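Local coordinates for protein apical membrane antigen AMA1 (Toxoplasma gondii ME49, PDB 4YIV) that takes part in host cell invasion as an essential microneme protein of the moving junction between parasite and host cell membranes, at residues Asn28-His33 with Asp317-Cys322; Val240-Arg245 with Thr250-Thr255. All blocks are in the same frame, centred on the assembly; numbering follows the deposited sequence.

Interaction 1: Asn28-His33 with Asp317-Cys322. With CO (cobalt (II) ion), chain I; NAG (2-acetamido-2-deoxy-beta-D-glucopyranose), chain B.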
# COMPACT_ATOMS: atom_id res chain seq x y z
N ASN A 28 -4.24 -6.84 9.28
CA ASN A 28 -5.48 -6.10 9.53
C ASN A 28 -5.36 -4.66 9.14
O ASN A 28 -5.04 -3.84 9.91
CB ASN A 28 -5.96 -6.24 10.98
CG ASN A 28 -7.37 -5.73 11.18
OD1 ASN A 28 -7.88 -5.00 10.36
ND2 ASN A 28 -8.02 -6.14 12.26
N LEU A 29 -5.64 -4.38 7.89
CA LEU A 29 -5.52 -3.02 7.37
C LEU A 29 -6.59 -2.07 7.92
O LEU A 29 -6.45 -0.85 7.86
CB LEU A 29 -5.58 -3.04 5.85
CG LEU A 29 -4.37 -3.75 5.24
CD1 LEU A 29 -4.60 -4.18 3.79
CD2 LEU A 29 -3.13 -2.78 5.33
N THR A 30 -7.68 -2.61 8.45
CA THR A 30 -8.64 -1.72 9.08
C THR A 30 -8.10 -1.12 10.39
O THR A 30 -8.36 0.03 10.75
CB THR A 30 -9.97 -2.46 9.38
OG1 THR A 30 -10.44 -3.11 8.19
CG2 THR A 30 -11.01 -1.46 9.85
N HIS A 31 -7.39 -2.00 11.10
CA HIS A 31 -6.79 -1.72 12.41
C HIS A 31 -5.65 -0.71 12.37
O HIS A 31 -5.65 0.27 13.07
CB HIS A 31 -6.33 -3.05 13.05
CG HIS A 31 -5.82 -2.90 14.45
ND1 HIS A 31 -6.34 -1.98 15.34
CD2 HIS A 31 -4.86 -3.57 15.13
CE1 HIS A 31 -5.71 -2.08 16.50
NE2 HIS A 31 -4.81 -3.04 16.40
N HIS A 32 -4.67 -0.96 11.54
CA HIS A 32 -3.44 -0.19 11.50
C HIS A 32 -3.44 0.87 10.40
O HIS A 32 -3.15 2.03 10.61
CB HIS A 32 -2.30 -1.19 11.32
CG HIS A 32 -2.36 -2.31 12.30
ND1 HIS A 32 -2.09 -3.62 11.99
CD2 HIS A 32 -2.69 -2.30 13.62
CE1 HIS A 32 -2.23 -4.36 13.06
NE2 HIS A 32 -2.57 -3.58 14.07
N HIS A 33 -3.78 0.45 9.19
CA HIS A 33 -3.69 1.41 8.08
C HIS A 33 -4.78 2.50 8.18
O HIS A 33 -4.49 3.69 8.09
CB HIS A 33 -3.78 0.71 6.70
CG HIS A 33 -3.70 1.66 5.53
ND1 HIS A 33 -2.56 2.38 5.24
CD2 HIS A 33 -4.62 2.01 4.59
CE1 HIS A 33 -2.78 3.14 4.18
NE2 HIS A 33 -4.02 2.93 3.76
N ASP A 317 -12.80 -9.32 1.25
CA ASP A 317 -12.68 -8.18 2.16
C ASP A 317 -12.63 -8.63 3.61
O ASP A 317 -12.64 -7.81 4.52
CB ASP A 317 -13.84 -7.19 1.95
CG ASP A 317 -15.22 -7.79 2.24
OD1 ASP A 317 -15.29 -8.97 2.64
OD2 ASP A 317 -16.24 -7.07 2.07
N GLN A 318 -12.58 -9.94 3.83
CA GLN A 318 -12.45 -10.48 5.19
C GLN A 318 -11.01 -10.46 5.70
O GLN A 318 -10.12 -11.12 5.14
CB GLN A 318 -12.99 -11.92 5.22
CG GLN A 318 -14.49 -12.04 4.92
CD GLN A 318 -15.36 -11.44 6.03
OE1 GLN A 318 -16.22 -10.60 5.78
NE2 GLN A 318 -15.13 -11.89 7.28
N VAL A 319 -10.77 -9.67 6.74
CA VAL A 319 -9.46 -9.62 7.37
C VAL A 319 -9.09 -11.04 7.81
O VAL A 319 -9.86 -11.70 8.50
CB VAL A 319 -9.46 -8.67 8.57
CG1 VAL A 319 -8.13 -8.74 9.32
CG2 VAL A 319 -9.71 -7.24 8.11
N PRO A 320 -7.92 -11.53 7.38
CA PRO A 320 -7.59 -12.90 7.80
C PRO A 320 -7.30 -13.02 9.31
O PRO A 320 -6.71 -12.12 9.95
CB PRO A 320 -6.36 -13.24 6.96
CG PRO A 320 -5.78 -11.97 6.56
CD PRO A 320 -6.90 -10.97 6.47
N ASP A 321 -7.73 -14.13 9.89
CA ASP A 321 -7.40 -14.40 11.29
C ASP A 321 -6.85 -15.81 11.44
O ASP A 321 -6.61 -16.27 12.55
CB ASP A 321 -8.62 -14.15 12.21
CG ASP A 321 -9.77 -15.10 11.98
OD1 ASP A 321 -9.63 -16.12 11.26
OD2 ASP A 321 -10.85 -14.82 12.54
N CYS A 322 -6.63 -16.49 10.32
CA CYS A 322 -5.88 -17.73 10.30
C CYS A 322 -5.31 -17.95 8.90
O CYS A 322 -5.55 -17.16 7.97
CB CYS A 322 -6.76 -18.92 10.73
SG CYS A 322 -8.23 -19.24 9.70
CO CO I . -3.20 -3.46 16.84
C1 NAG B . -9.45 -5.94 12.59
C2 NAG B . -10.28 -6.90 13.44
C3 NAG B . -11.65 -6.31 13.76
C4 NAG B . -11.48 -4.92 14.36
C5 NAG B . -10.64 -4.05 13.43
C6 NAG B . -10.45 -2.66 14.02
C7 NAG B . -9.50 -9.10 12.78
C8 NAG B . -9.74 -10.30 11.91
N2 NAG B . -10.44 -8.16 12.75
O3 NAG B . -12.33 -7.16 14.70
O4 NAG B . -12.77 -4.32 14.55
O5 NAG B . -9.37 -4.65 13.20
O6 NAG B . -9.64 -2.75 15.20
O7 NAG B . -8.50 -8.99 13.48
O HOH W 1 -4.54 -4.91 18.34
O HOH W 2 -3.68 -2.66 18.71
O HOH W 3 -2.00 -1.71 17.03
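With CG anti to the backbone N (chi1 -168°), Asn-28 extends its amide alongside Val-319, whose CG1 is likewise anti to its own N (174°), which turns that methyl toward the amide carbon of Asn-28. Val-319 CG1 lies 3.6 Å from Asn-28 CG, and its other branch, CG2, reaches 3.7 Å from Asn-28 OD1. A branched valine suits this place because its two methyls divide the work along one amide, while CG1 also meets the sugar's acetyl methyl, NAG C8, at 3.4 Å. No hydrogen bond crosses between the segments; the contact is van der Waals.

Asn-28 is the anchor of an N-linked glycan, joined to NAG C1 through ND2 by a covalent bond of 1.5 Å, and with Leu-29 and Thr-30 it forms the Asn-X-Thr sequon. Asn-28 OD1 closes an Asx motif, accepting from His-31 N at 3.1 Å, the donor lying 69° above the carbonyl plane, and more weakly from Thr-30 N. Bonded at both ends, the amide is limited in its rotation. Thr-30 adds a looser contact, OG1 to Val-319 CG2 at 4.2 Å. His-31, beside the sugar, binds a cobalt ion through NE2, with Glu-25 and three waters as further ligands.

The turn at 28-33 follows helix 18-25, whereas 317-322 links strand 311-316 to strand 322-326. Tyr-300 of strand 300-305 bridges the two, its hydroxyl hydrogen-bonded to Leu-29 N and its side chain packed against Val-319 and Pro-320; Phe-238 of strand 236-242 also touches Pro-320.

Interaction 2: Val240-Arg245 with Thr250-Thr255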
# COMPACT_ATOMS: atom_id res chain seq x y z
N VAL A 240 -10.29 -17.47 7.36
CA VAL A 240 -11.05 -17.01 8.52
C VAL A 240 -11.47 -18.19 9.39
O VAL A 240 -11.90 -19.23 8.89
CB VAL A 240 -12.30 -16.23 8.10
CG1 VAL A 240 -11.91 -15.01 7.26
CG2 VAL A 240 -13.23 -17.12 7.31
N TRP A 241 -11.36 -18.02 10.70
CA TRP A 241 -11.68 -19.09 11.64
C TRP A 241 -13.20 -19.20 11.79
O TRP A 241 -13.85 -18.29 12.30
CB TRP A 241 -11.02 -18.84 12.99
CG TRP A 241 -11.08 -20.04 13.91
CD1 TRP A 241 -11.87 -20.20 15.02
CD2 TRP A 241 -10.31 -21.25 13.80
NE1 TRP A 241 -11.65 -21.43 15.59
CE2 TRP A 241 -10.69 -22.09 14.86
CE3 TRP A 241 -9.34 -21.70 12.90
CZ2 TRP A 241 -10.13 -23.35 15.05
CZ3 TRP A 241 -8.78 -22.95 13.08
CH2 TRP A 241 -9.18 -23.76 14.15
N LYS A 242 -13.75 -20.33 11.34
CA LYS A 242 -15.18 -20.58 11.42
C LYS A 242 -15.48 -22.05 11.67
O LYS A 242 -14.85 -22.94 11.08
CB LYS A 242 -15.87 -20.11 10.13
CG LYS A 242 -16.31 -18.64 10.15
CD LYS A 242 -16.71 -18.10 8.77
CE LYS A 242 -17.68 -19.01 7.99
NZ LYS A 242 -19.00 -19.25 8.65
N LYS A 243 -16.44 -22.31 12.57
CA LYS A 243 -16.84 -23.69 12.90
C LYS A 243 -15.62 -24.52 13.29
O LYS A 243 -15.38 -25.60 12.73
CB LYS A 243 -17.57 -24.33 11.72
CG LYS A 243 -18.84 -23.59 11.31
CD LYS A 243 -19.40 -24.09 9.96
CE LYS A 243 -18.60 -23.57 8.75
NZ LYS A 243 -18.93 -24.25 7.45
N GLY A 244 -14.83 -23.99 14.22
CA GLY A 244 -13.66 -24.68 14.72
C GLY A 244 -12.61 -25.07 13.70
O GLY A 244 -11.83 -25.98 13.96
N ARG A 245 -12.56 -24.41 12.54
CA ARG A 245 -11.44 -24.64 11.63
C ARG A 245 -11.12 -23.42 10.77
O ARG A 245 -11.82 -22.41 10.82
CB ARG A 245 -11.70 -25.86 10.75
CG ARG A 245 -12.91 -25.78 9.87
CD ARG A 245 -13.02 -27.03 9.01
NE ARG A 245 -14.07 -26.92 7.99
CZ ARG A 245 -13.86 -26.72 6.69
NH1 ARG A 245 -12.63 -26.61 6.20
NH2 ARG A 245 -14.89 -26.62 5.86
N THR A 250 -11.51 -19.52 -0.56
CA THR A 250 -12.24 -20.21 -1.61
C THR A 250 -13.51 -20.88 -1.06
O THR A 250 -14.37 -21.30 -1.82
CB THR A 250 -11.40 -21.27 -2.34
OG1 THR A 250 -11.01 -22.30 -1.42
CG2 THR A 250 -10.19 -20.63 -3.00
N GLU A 251 -13.61 -20.97 0.26
CA GLU A 251 -14.75 -21.62 0.91
C GLU A 251 -15.84 -20.64 1.31
O GLU A 251 -16.88 -21.05 1.79
CB GLU A 251 -14.30 -22.39 2.16
CG GLU A 251 -13.45 -23.61 1.86
CD GLU A 251 -13.45 -24.61 3.02
OE1 GLU A 251 -14.56 -25.03 3.45
OE2 GLU A 251 -12.36 -24.97 3.50
N LEU A 252 -15.57 -19.34 1.15
CA LEU A 252 -16.52 -18.33 1.59
C LEU A 252 -17.37 -17.90 0.39
O LEU A 252 -16.89 -17.88 -0.75
CB LEU A 252 -15.80 -17.12 2.21
CG LEU A 252 -14.80 -17.42 3.33
CD1 LEU A 252 -14.18 -16.11 3.81
CD2 LEU A 252 -15.43 -18.18 4.50
N THR A 253 -18.63 -17.56 0.65
CA THR A 253 -19.56 -17.26 -0.44
C THR A 253 -19.28 -15.94 -1.14
O THR A 253 -19.47 -15.82 -2.35
CB THR A 253 -21.02 -17.26 0.07
OG1 THR A 253 -21.32 -18.55 0.62
CG2 THR A 253 -22.01 -16.99 -1.06
N ASP A 254 -18.82 -14.94 -0.40
CA ASP A 254 -18.60 -13.62 -1.00
C ASP A 254 -17.18 -13.46 -1.57
O ASP A 254 -16.78 -12.37 -1.95
CB ASP A 254 -18.89 -12.52 0.02
CG ASP A 254 -17.95 -12.57 1.21
OD1 ASP A 254 -17.47 -13.67 1.57
OD2 ASP A 254 -17.68 -11.49 1.79
N THR A 255 -16.43 -14.55 -1.65
CA THR A 255 -15.13 -14.48 -2.32
C THR A 255 -15.25 -14.41 -3.84
O THR A 255 -16.02 -15.11 -4.46
CB THR A 255 -14.26 -15.69 -1.92
OG1 THR A 255 -14.04 -15.62 -0.50
CG2 THR A 255 -12.91 -15.66 -2.65
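A two-residue beta hairpin, consistent with the PAN-like second domain of the AMA1 ectodomain, is linked here to the chain that follows its second strand: Val-240 and Arg-245 meet Leu-252 and Glu-251 by an apolar contact and a salt bridge. Strands 236-242 and 245-248 are joined by a type I' turn from Lys-242 to Arg-245, where Lys-243 and Gly-244 both have positive phi; glycine adopts this without strain, having no side chain. Past the hairpin a short 3-10 segment leads on to strand 256-259, at the edge of a five-stranded sheet.

Leucine and valine, whose branched aliphatic ends need no polar partner, meet tip to tip, Val-240 CG2 lying 3.7 Å from Leu-252 CD2 and almost as near CD1. The aliphatic CE of Lys-242 adds a looser touch on Leu-252 CD2, at 4.2 Å.

Arg-245 is long enough to serve several acceptors: extended from CG to NE, it carries its guanidinium to Glu-251, while NE pairs with Asp-377 and NH1 also bonds Ser-397. The grip is end-on, the planes turned 32° apart, and a carboxylate suits it by matching two nitrogens with two oxygens. Through their syn lone pairs, Glu-251 OE2 receives Arg-245 NH1 at 3.2 Å and Glu-251 OE1 receives Arg-245 NH2 at 2.9 Å.

How the interactions relate
The two contacts have centres about 15 Å apart on the same side of the chain's centre, and interaction 2 is nested along the sequence inside the loop that interaction 1 closes. One segment of each reaches the three-stranded antiparallel sheet: Cys-322 opens strand 322-326, and 240-245 makes the hairpin of 236-242 and 245-248. There Asp-321 and Cys-322 both face Gly-239 in a classic beta bulge, and Asp-321 OD1 lies 2.6 Å from Trp-241 N, a probable hydrogen bond. The Cys-246–Cys-322 disulfide crosses the sheet between its two outer strands. Thus the glycan-bearing turn near the N-terminus and the hairpin are tied together through the segment 317-322.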